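Local coordinates for protein dual oxidase maturation factor 1 (Mus musculus, PDB 6WXU) that probably supports the maturation of the dual oxidase DUOX1 and its transport from the endoplasmic reticulum to the plasma membrane, at residues 18-22 with 23-27; 236-240 with 241-245; 261-264 with 265-269. All coordinates share one frame; numbering follows the deposited sequence.

Interaction 1 of 3, residues 18-22 with 23-27; sequences FPMDT and TLAVI. With PLC (diundecyl phosphatidyl choline), chain O; NAG (2-acetamido-2-deoxy-beta-D-glucopyranose), chain E.
Met20 and Leu24 meet at their ends: the methyl CE of Met20 lies 3.8 Å from CD2 of Leu24, the two side chains crossing at about a right angle. The bend at the last torsion of Met20 (chi3 -56°) turns that methyl onto the leucine, while SD rests 4.1 Å from CB of Ala25. The same CB is met by Phe18, which offers it the CE2 edge of its ring, near the ring plane. Pro19 CD lies over one face of that ring. Asp21 sits at the N-cap of helix 22-41, the first transmembrane helix by prediction, and its carbonyl starts the helical bonding: Ala25 N reaches Asp21 O at 3.3 Å, and Val26 N follows to Thr22 O at 3.0 Å. The side chain of Asp21 runs alongside that of Thr23, pointing the same way, with OD2 3.2 Å from CG2 of Thr23. A diundecyl phosphatidyl choline lies against this helix start. Its choline group is near the Asp21 carboxylate, consistent with attraction between opposite charges, though the headgroup's exact place is uncertain; Val26 CG2 lies 3.9 Å from C1' of one acyl chain. Farther out, Thr23 and Leu24 pack on Phe72 and Ala69 of helix 50-72, and Phe18 makes edge-to-face contacts with aromatic rings of another protein's chain.

Interaction 2 of 3, residues 236-240 with 241-245; sequences LRLGT and AVLHT
Leu238 and Ala241 pair across a tight reversal of the chain. Leu238 N donates to Ala241 O at 2.8 Å, almost straight at 172°, whereas the return bond from Ala241 N to Leu238 O is weak at 3.5 Å. Gly239, with positive phi, occupies the first corner between them, and Thr240 the second.

The apolar side of the reversal is the closely packed one. CD1 of Leu238 touches CD1 of Leu243 at 3.8 Å, the two side chains lying alongside each other and pointing the same way, and CB of Leu236 meets CB of Leu243 at 3.9 Å. All three leucines are buried: Leu236 and Leu243 pack on Leu157 of helix 152-159, Leu238 on Pro153 and Tyr156 of the same helix. Ala241, buried too, rests on Val81 and Ala83 of strand 77-86.

The other side is the more exposed. Here Arg237, bent at chi2 and chi3 (both -72°), folds back so that its guanidinium lays one face over CG1 of Val242, which stands 3.3 Å from NE and off toward the rim of the group. With alanine in place of Arg237, the Val242 methyl would probably lose its flat cover, and an aromatic side chain of another protein's chain its packing partner. Thr240, at the exposed tip, touches an N-acetylglucosamine. The whole is a type II' beta turn with glycine at its first corner, closing a single antiparallel bridge in a hairpin-like reversal that leads into strand 245-247, outermost in this chain's antiparallel sheet.

Interaction 3 of 3, residues 261-264 with 265-269; sequences CILL and GLVMA
Val267 N donates to Leu263 O at 2.9 Å, one of the three shortest hydrogen bonds between residues 261-264 and 265-269. Equivalent bonds run on both sides of it: Gly265 N to Cys261 O at 2.9 Å, Leu266 N to Ile262 O at 3.0 Å, and Met268 N to Leu264 O at 2.9 Å. All four are fairly straight, and in each the donor is tilted a little over 20° from the carbonyl plane, the regular i to i+4 pattern of an alpha helix. With every one of these amides answered by a carbonyl, the backbone is suited to an apolar surrounding, in keeping with the predicted transmembrane span.

Side-chain contact is lighter. CD1 of Leu263 comes to 4.0 Å from CG2 of Val267, the two side chains crossing obliquely along the surface of the helix. With CG swung away from its own amide nitrogen (chi1 176°), Leu263 brings its end forward toward the valine, although its CB leads away. On the neighbouring flank, one residue back, Ile262 CG2 and Leu266 CD1 are only loosely in touch at 4.5 Å. Leu263, Leu266 and Val267 lie on the surface and may face lipid. On its packed side, helix 249-273 leans against helix 203-224: Cys261 rests on Thr213, Ile262 on Leu215 and Leu218, and Met268 on Leu210.

Interactions 1, 2 and 3 follow one another along the chain, and none touches another. Interaction 1 opens helix 22-41, the first long helix, whereas interaction 3 lies within helix 249-273, the last; their centres are about 32 Å apart. Interaction 2 precedes strand 245-247, an outer strand of the five-stranded antiparallel sheet, and the chain passes from that strand almost directly into the helix of interaction 3. Even so, the centres of interactions 2 and 3 are about 44 Å apart, against about 30 Å for interactions 1 and 2. They mark the first helix's start beside a bound lipid, the predicted extracellular turn leading to the sheet, and the predicted transmembrane part of the last helix.

Interaction 1 of 3, residues 18-22 with 23-27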
loop_
_atom_site.group_PDB
_atom_site.type_symbol
_atom_site.label_atom_id
_atom_site.label_comp_id
_atom_site.label_asym_id
_atom_site.label_seq_id
_atom_site.Cartn_x
_atom_site.Cartn_y
_atom_site.Cartn_z
ATOM N N PHE B 18 -16.385 16.686 13.534
ATOM C CA PHE B 18 -16.939 17.892 12.937
ATOM C C PHE B 18 -18.346 17.610 12.423
ATOM O O PHE B 18 -18.568 16.584 11.769
ATOM C CB PHE B 18 -16.045 18.390 11.808
ATOM C CG PHE B 18 -16.233 19.839 11.494
ATOM C CD1 PHE B 18 -15.785 20.808 12.364
ATOM C CD2 PHE B 18 -16.863 20.233 10.331
ATOM C CE1 PHE B 18 -15.960 22.141 12.083
ATOM C CE2 PHE B 18 -17.042 21.566 10.045
ATOM C CZ PHE B 18 -16.589 22.521 10.922
ATOM N N PRO B 19 -19.319 18.478 12.702
ATOM C CA PRO B 19 -20.712 18.144 12.354
ATOM C C PRO B 19 -20.967 18.005 10.864
ATOM O O PRO B 19 -21.554 17.005 10.434
ATOM C CB PRO B 19 -21.503 19.310 12.962
ATOM C CG PRO B 19 -20.621 19.866 14.015
ATOM C CD PRO B 19 -19.230 19.708 13.501
ATOM N N MET B 20 -20.552 18.977 10.061
ATOM C CA MET B 20 -20.905 19.025 8.652
ATOM C C MET B 20 -19.666 18.869 7.776
ATOM O O MET B 20 -18.560 18.615 8.260
ATOM C CB MET B 20 -21.637 20.329 8.348
ATOM C CG MET B 20 -20.807 21.567 8.589
ATOM S SD MET B 20 -21.733 23.066 8.233
ATOM C CE MET B 20 -22.221 22.756 6.542
ATOM N N ASP B 21 -19.862 19.011 6.469
ATOM C CA ASP B 21 -18.751 18.958 5.532
ATOM C C ASP B 21 -17.833 20.154 5.738
ATOM O O ASP B 21 -18.289 21.267 6.006
ATOM C CB ASP B 21 -19.270 18.937 4.100
ATOM C CG ASP B 21 -18.173 18.713 3.091
ATOM O OD1 ASP B 21 -17.070 18.300 3.497
ATOM O OD2 ASP B 21 -18.410 18.949 1.889
ATOM N N THR B 22 -16.528 19.923 5.612
ATOM C CA THR B 22 -15.567 20.982 5.897
ATOM C C THR B 22 -15.454 21.965 4.739
ATOM O O THR B 22 -15.482 23.182 4.947
ATOM C CB THR B 22 -14.201 20.383 6.226
ATOM O OG1 THR B 22 -13.831 19.446 5.209
ATOM C CG2 THR B 22 -14.244 19.677 7.564
ATOM N N THR B 23 -15.328 21.459 3.513
ATOM C CA THR B 23 -15.169 22.331 2.355
ATOM C C THR B 23 -16.418 23.137 2.036
ATOM O O THR B 23 -16.381 23.949 1.111
ATOM C CB THR B 23 -14.757 21.515 1.129
ATOM O OG1 THR B 23 -14.630 22.384 -0.000
ATOM C CG2 THR B 23 -15.788 20.452 0.823
ATOM N N LEU B 24 -17.513 22.935 2.763
ATOM C CA LEU B 24 -18.691 23.786 2.665
ATOM C C LEU B 24 -18.767 24.795 3.798
ATOM O O LEU B 24 -19.153 25.948 3.577
ATOM C CB LEU B 24 -19.961 22.934 2.659
ATOM C CG LEU B 24 -21.294 23.677 2.632
ATOM C CD1 LEU B 24 -21.435 24.458 1.346
ATOM C CD2 LEU B 24 -22.448 22.709 2.799
ATOM N N ALA B 25 -18.404 24.379 5.012
ATOM C CA ALA B 25 -18.332 25.317 6.122
ATOM C C ALA B 25 -17.292 26.394 5.868
ATOM O O ALA B 25 -17.481 27.545 6.277
ATOM C CB ALA B 25 -18.020 24.574 7.417
ATOM N N VAL B 26 -16.198 26.047 5.189
ATOM C CA VAL B 26 -15.189 27.045 4.848
ATOM C C VAL B 26 -15.794 28.133 3.969
ATOM O O VAL B 26 -15.607 29.330 4.213
ATOM C CB VAL B 26 -13.984 26.376 4.166
ATOM C CG1 VAL B 26 -13.056 27.422 3.602
ATOM C CG2 VAL B 26 -13.249 25.507 5.155
ATOM N N ILE B 27 -16.540 27.731 2.941
ATOM C CA ILE B 27 -17.143 28.696 2.026
ATOM C C ILE B 27 -18.160 29.564 2.752
ATOM O O ILE B 27 -18.192 30.790 2.579
ATOM C CB ILE B 27 -17.775 27.960 0.833
ATOM C CG1 ILE B 27 -16.691 27.258 0.019
ATOM C CG2 ILE B 27 -18.561 28.918 -0.023
ATOM C CD1 ILE B 27 -17.227 26.367 -1.056
HETATM C C1 PLC O . -9.612 19.901 6.638
HETATM C C2 PLC O . -9.747 21.283 6.040
HETATM C C3 PLC O . -10.087 21.178 4.586
HETATM C C4 PLC O . -11.116 16.354 3.719
HETATM C C5 PLC O . -11.926 17.327 2.850
HETATM C C6 PLC O . -14.100 17.002 3.922
HETATM C C7 PLC O . -14.029 17.731 1.732
HETATM C C8 PLC O . -13.358 15.491 2.181
HETATM C "C'" PLC O . -10.497 23.183 7.379
HETATM C "C1'" PLC O . -11.479 23.949 8.207
HETATM C "C2'" PLC O . -10.757 25.066 8.935
HETATM C "C3'" PLC O . -11.424 26.438 8.921
HETATM C "C4'" PLC O . -10.807 27.432 7.938
HETATM C "C5'" PLC O . -11.226 28.782 8.462
HETATM C "C6'" PLC O . -11.546 29.826 7.429
HETATM C "C7'" PLC O . -12.632 30.702 8.031
HETATM C "C8'" PLC O . -12.524 32.197 7.742
HETATM C "C9'" PLC O . -11.908 33.004 8.877
HETATM C "CA'" PLC O . -12.883 33.657 9.822
HETATM C "CB'" PLC O . -12.169 34.636 10.703
HETATM C CB PLC O . -10.707 22.768 2.823
HETATM C C1B PLC O . -10.696 24.176 2.317
HETATM C C2B PLC O . -10.913 24.232 0.822
HETATM C C3B PLC O . -11.548 25.562 0.466
HETATM C C4B PLC O . -11.716 25.660 -1.028
HETATM C C5B PLC O . -11.491 27.087 -1.470
HETATM C C6B PLC O . -12.594 27.944 -0.905
HETATM C C7B PLC O . -12.122 29.361 -0.675
HETATM C C8B PLC O . -11.759 30.034 -1.980
HETATM C C9B PLC O . -12.049 31.529 -1.897
HETATM C CAA PLC O . -11.821 32.192 -3.234
HETATM C CBA PLC O . -10.801 31.414 -4.033
HETATM O "O'" PLC O . -9.404 23.598 7.229
HETATM O OB PLC O . -11.060 21.842 2.149
HETATM O O2 PLC O . -10.815 21.970 6.686
HETATM O O3 PLC O . -10.283 22.494 4.159
HETATM O O1P PLC O . -11.574 17.557 6.227
HETATM O O2P PLC O . -9.278 16.594 6.772
HETATM O O3P PLC O . -9.484 18.868 5.675
HETATM O O4P PLC O . -10.028 16.951 4.432
HETATM N N PLC O . -13.325 16.871 2.684
HETATM P P PLC O . -10.134 17.443 5.937
HETATM C C1 NAG E . -18.411 12.480 1.774
HETATM C C2 NAG E . -18.722 13.694 2.646
HETATM C C3 NAG E . -17.443 14.252 3.270
HETATM C C4 NAG E . -16.639 13.162 3.964
HETATM C C5 NAG E . -16.419 11.997 3.009
HETATM C C6 NAG E . -15.744 10.814 3.660
HETATM C C7 NAG E . -20.627 15.159 2.125
HETATM C C8 NAG E . -21.149 16.222 1.212
HETATM N N2 NAG E . -19.391 14.723 1.867
HETATM O O3 NAG E . -17.790 15.259 4.212
HETATM O O4 NAG E . -15.372 13.693 4.337
HETATM O O5 NAG E . -17.683 11.528 2.523
HETATM O O6 NAG E . -16.326 10.521 4.923
HETATM O O7 NAG E . -21.292 14.715 3.052
#

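Interaction 2 of 3, residues 236-240 with 241-245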
loop_
_atom_site.group_PDB
_atom_site.type_symbol
_atom_site.label_atom_id
_atom_site.label_comp_id
_atom_site.label_asym_id
_atom_site.label_seq_id
_atom_site.Cartn_x
_atom_site.Cartn_y
_atom_site.Cartn_z
ATOM N N LEU B 236 -30.494 -1.296 -8.605
ATOM C CA LEU B 236 -29.875 -0.984 -7.327
ATOM C C LEU B 236 -30.681 -1.610 -6.201
ATOM O O LEU B 236 -31.007 -0.941 -5.220
ATOM C CB LEU B 236 -29.765 0.526 -7.137
ATOM C CG LEU B 236 -28.772 1.261 -8.033
ATOM C CD1 LEU B 236 -29.019 2.748 -7.975
ATOM C CD2 LEU B 236 -27.364 0.953 -7.598
ATOM N N ARG B 237 -31.025 -2.885 -6.347
ATOM C CA ARG B 237 -31.835 -3.570 -5.351
ATOM C C ARG B 237 -31.024 -3.834 -4.091
ATOM O O ARG B 237 -29.902 -4.340 -4.159
ATOM C CB ARG B 237 -32.356 -4.885 -5.915
ATOM C CG ARG B 237 -32.773 -4.808 -7.362
ATOM C CD ARG B 237 -34.043 -4.025 -7.506
ATOM N NE ARG B 237 -35.191 -4.766 -7.002
ATOM C CZ ARG B 237 -36.189 -5.191 -7.765
ATOM N NH1 ARG B 237 -37.200 -5.857 -7.226
ATOM N NH2 ARG B 237 -36.181 -4.940 -9.063
ATOM N N LEU B 238 -31.596 -3.498 -2.936
ATOM C CA LEU B 238 -30.988 -3.764 -1.632
ATOM C C LEU B 238 -31.997 -4.551 -0.806
ATOM O O LEU B 238 -32.753 -3.978 -0.022
ATOM C CB LEU B 238 -30.596 -2.476 -0.939
ATOM C CG LEU B 238 -29.419 -1.697 -1.503
ATOM C CD1 LEU B 238 -29.593 -0.233 -1.196
ATOM C CD2 LEU B 238 -28.133 -2.209 -0.903
ATOM N N GLY B 239 -31.998 -5.868 -0.970
ATOM C CA GLY B 239 -32.985 -6.689 -0.305
ATOM C C GLY B 239 -34.357 -6.543 -0.926
ATOM O O GLY B 239 -34.537 -6.810 -2.118
ATOM N N THR B 240 -35.334 -6.113 -0.133
ATOM C CA THR B 240 -36.704 -5.943 -0.593
ATOM C C THR B 240 -37.000 -4.535 -1.088
ATOM O O THR B 240 -38.158 -4.232 -1.388
ATOM C CB THR B 240 -37.684 -6.296 0.526
ATOM O OG1 THR B 240 -37.105 -5.954 1.791
ATOM C CG2 THR B 240 -38.019 -7.774 0.500
ATOM N N ALA B 241 -35.993 -3.674 -1.183
ATOM C CA ALA B 241 -36.188 -2.281 -1.547
ATOM C C ALA B 241 -35.340 -1.927 -2.757
ATOM O O ALA B 241 -34.206 -2.394 -2.888
ATOM C CB ALA B 241 -35.839 -1.356 -0.385
ATOM N N VAL B 242 -35.894 -1.097 -3.633
ATOM C CA VAL B 242 -35.186 -0.584 -4.798
ATOM C C VAL B 242 -34.797 0.860 -4.524
ATOM O O VAL B 242 -35.464 1.575 -3.772
ATOM C CB VAL B 242 -36.045 -0.705 -6.072
ATOM C CG1 VAL B 242 -36.788 -2.014 -6.069
ATOM C CG2 VAL B 242 -37.026 0.436 -6.163
ATOM N N LEU B 243 -33.695 1.291 -5.125
ATOM C CA LEU B 243 -33.155 2.627 -4.910
ATOM C C LEU B 243 -33.216 3.393 -6.222
ATOM O O LEU B 243 -32.595 2.988 -7.210
ATOM C CB LEU B 243 -31.723 2.554 -4.381
ATOM C CG LEU B 243 -31.177 3.711 -3.546
ATOM C CD1 LEU B 243 -29.974 3.256 -2.768
ATOM C CD2 LEU B 243 -30.795 4.863 -4.424
ATOM N N HIS B 244 -33.965 4.489 -6.232
ATOM C CA HIS B 244 -34.114 5.339 -7.403
ATOM C C HIS B 244 -33.447 6.675 -7.130
ATOM O O HIS B 244 -33.639 7.259 -6.061
ATOM C CB HIS B 244 -35.589 5.548 -7.745
ATOM C CG HIS B 244 -36.271 4.319 -8.250
ATOM N ND1 HIS B 244 -37.539 3.955 -7.853
ATOM C CD2 HIS B 244 -35.867 3.372 -9.129
ATOM C CE1 HIS B 244 -37.884 2.836 -8.462
ATOM N NE2 HIS B 244 -36.887 2.461 -9.242
ATOM N N THR B 245 -32.663 7.152 -8.090
ATOM C CA THR B 245 -31.978 8.428 -7.971
ATOM C C THR B 245 -32.636 9.457 -8.876
ATOM O O THR B 245 -33.003 9.152 -10.014
ATOM C CB THR B 245 -30.500 8.299 -8.332
ATOM O OG1 THR B 245 -30.379 7.994 -9.724
ATOM C CG2 THR B 245 -29.855 7.198 -7.525
#

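Interaction 3 of 3, residues 261-264 with 265-269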
loop_
_atom_site.group_PDB
_atom_site.type_symbol
_atom_site.label_atom_id
_atom_site.label_comp_id
_atom_site.label_asym_id
_atom_site.label_seq_id
_atom_site.Cartn_x
_atom_site.Cartn_y
_atom_site.Cartn_z
ATOM N N CYS B 261 -28.353 35.020 -13.428
ATOM C CA CYS B 261 -27.275 35.751 -14.086
ATOM C C CYS B 261 -27.662 36.143 -15.504
ATOM O O CYS B 261 -27.344 37.248 -15.959
ATOM C CB CYS B 261 -25.996 34.917 -14.098
ATOM S SG CYS B 261 -25.314 34.561 -12.475
ATOM N N ILE B 262 -28.342 35.252 -16.224
ATOM C CA ILE B 262 -28.762 35.580 -17.582
ATOM C C ILE B 262 -29.755 36.731 -17.570
ATOM O O ILE B 262 -29.680 37.647 -18.399
ATOM C CB ILE B 262 -29.336 34.333 -18.276
ATOM C CG1 ILE B 262 -28.204 33.383 -18.652
ATOM C CG2 ILE B 262 -30.140 34.720 -19.499
ATOM C CD1 ILE B 262 -28.649 32.212 -19.462
ATOM N N LEU B 263 -30.688 36.718 -16.618
ATOM C CA LEU B 263 -31.661 37.800 -16.530
ATOM C C LEU B 263 -30.987 39.127 -16.213
ATOM O O LEU B 263 -31.331 40.160 -16.797
ATOM C CB LEU B 263 -32.716 37.467 -15.481
ATOM C CG LEU B 263 -33.737 38.567 -15.214
ATOM C CD1 LEU B 263 -34.460 38.926 -16.496
ATOM C CD2 LEU B 263 -34.718 38.132 -14.143
ATOM N N LEU B 264 -30.020 39.123 -15.293
ATOM C CA LEU B 264 -29.322 40.362 -14.960
ATOM C C LEU B 264 -28.538 40.890 -16.152
ATOM O O LEU B 264 -28.540 42.097 -16.419
ATOM C CB LEU B 264 -28.393 40.146 -13.770
ATOM C CG LEU B 264 -29.072 39.884 -12.432
ATOM C CD1 LEU B 264 -28.045 39.874 -11.323
ATOM C CD2 LEU B 264 -30.135 40.929 -12.175
ATOM N N GLY B 265 -27.854 40.004 -16.876
ATOM C CA GLY B 265 -27.133 40.439 -18.060
ATOM C C GLY B 265 -28.041 41.058 -19.103
ATOM O O GLY B 265 -27.717 42.097 -19.685
ATOM N N LEU B 266 -29.197 40.438 -19.348
ATOM C CA LEU B 266 -30.118 40.993 -20.335
ATOM C C LEU B 266 -30.687 42.327 -19.873
ATOM O O LEU B 266 -30.849 43.249 -20.681
ATOM C CB LEU B 266 -31.243 40.006 -20.631
ATOM C CG LEU B 266 -30.847 38.784 -21.456
ATOM C CD1 LEU B 266 -32.075 37.981 -21.830
ATOM C CD2 LEU B 266 -30.091 39.212 -22.695
ATOM N N VAL B 267 -30.999 42.453 -18.582
ATOM C CA VAL B 267 -31.525 43.717 -18.078
ATOM C C VAL B 267 -30.488 44.820 -18.227
ATOM O O VAL B 267 -30.811 45.943 -18.626
ATOM C CB VAL B 267 -31.993 43.569 -16.619
ATOM C CG1 VAL B 267 -32.255 44.932 -16.011
ATOM C CG2 VAL B 267 -33.249 42.723 -16.553
ATOM N N MET B 268 -29.225 44.517 -17.922
ATOM C CA MET B 268 -28.183 45.529 -18.057
ATOM C C MET B 268 -27.998 45.945 -19.510
ATOM O O MET B 268 -27.862 47.136 -19.806
ATOM C CB MET B 268 -26.868 45.022 -17.473
ATOM C CG MET B 268 -26.859 44.962 -15.958
ATOM S SD MET B 268 -25.235 44.563 -15.300
ATOM C CE MET B 268 -24.262 45.870 -16.036
ATOM N N ALA B 269 -28.008 44.983 -20.433
ATOM C CA ALA B 269 -27.842 45.323 -21.844
ATOM C C ALA B 269 -28.991 46.194 -22.338
ATOM O O ALA B 269 -28.774 47.207 -23.016
ATOM C CB ALA B 269 -27.730 44.051 -22.682
#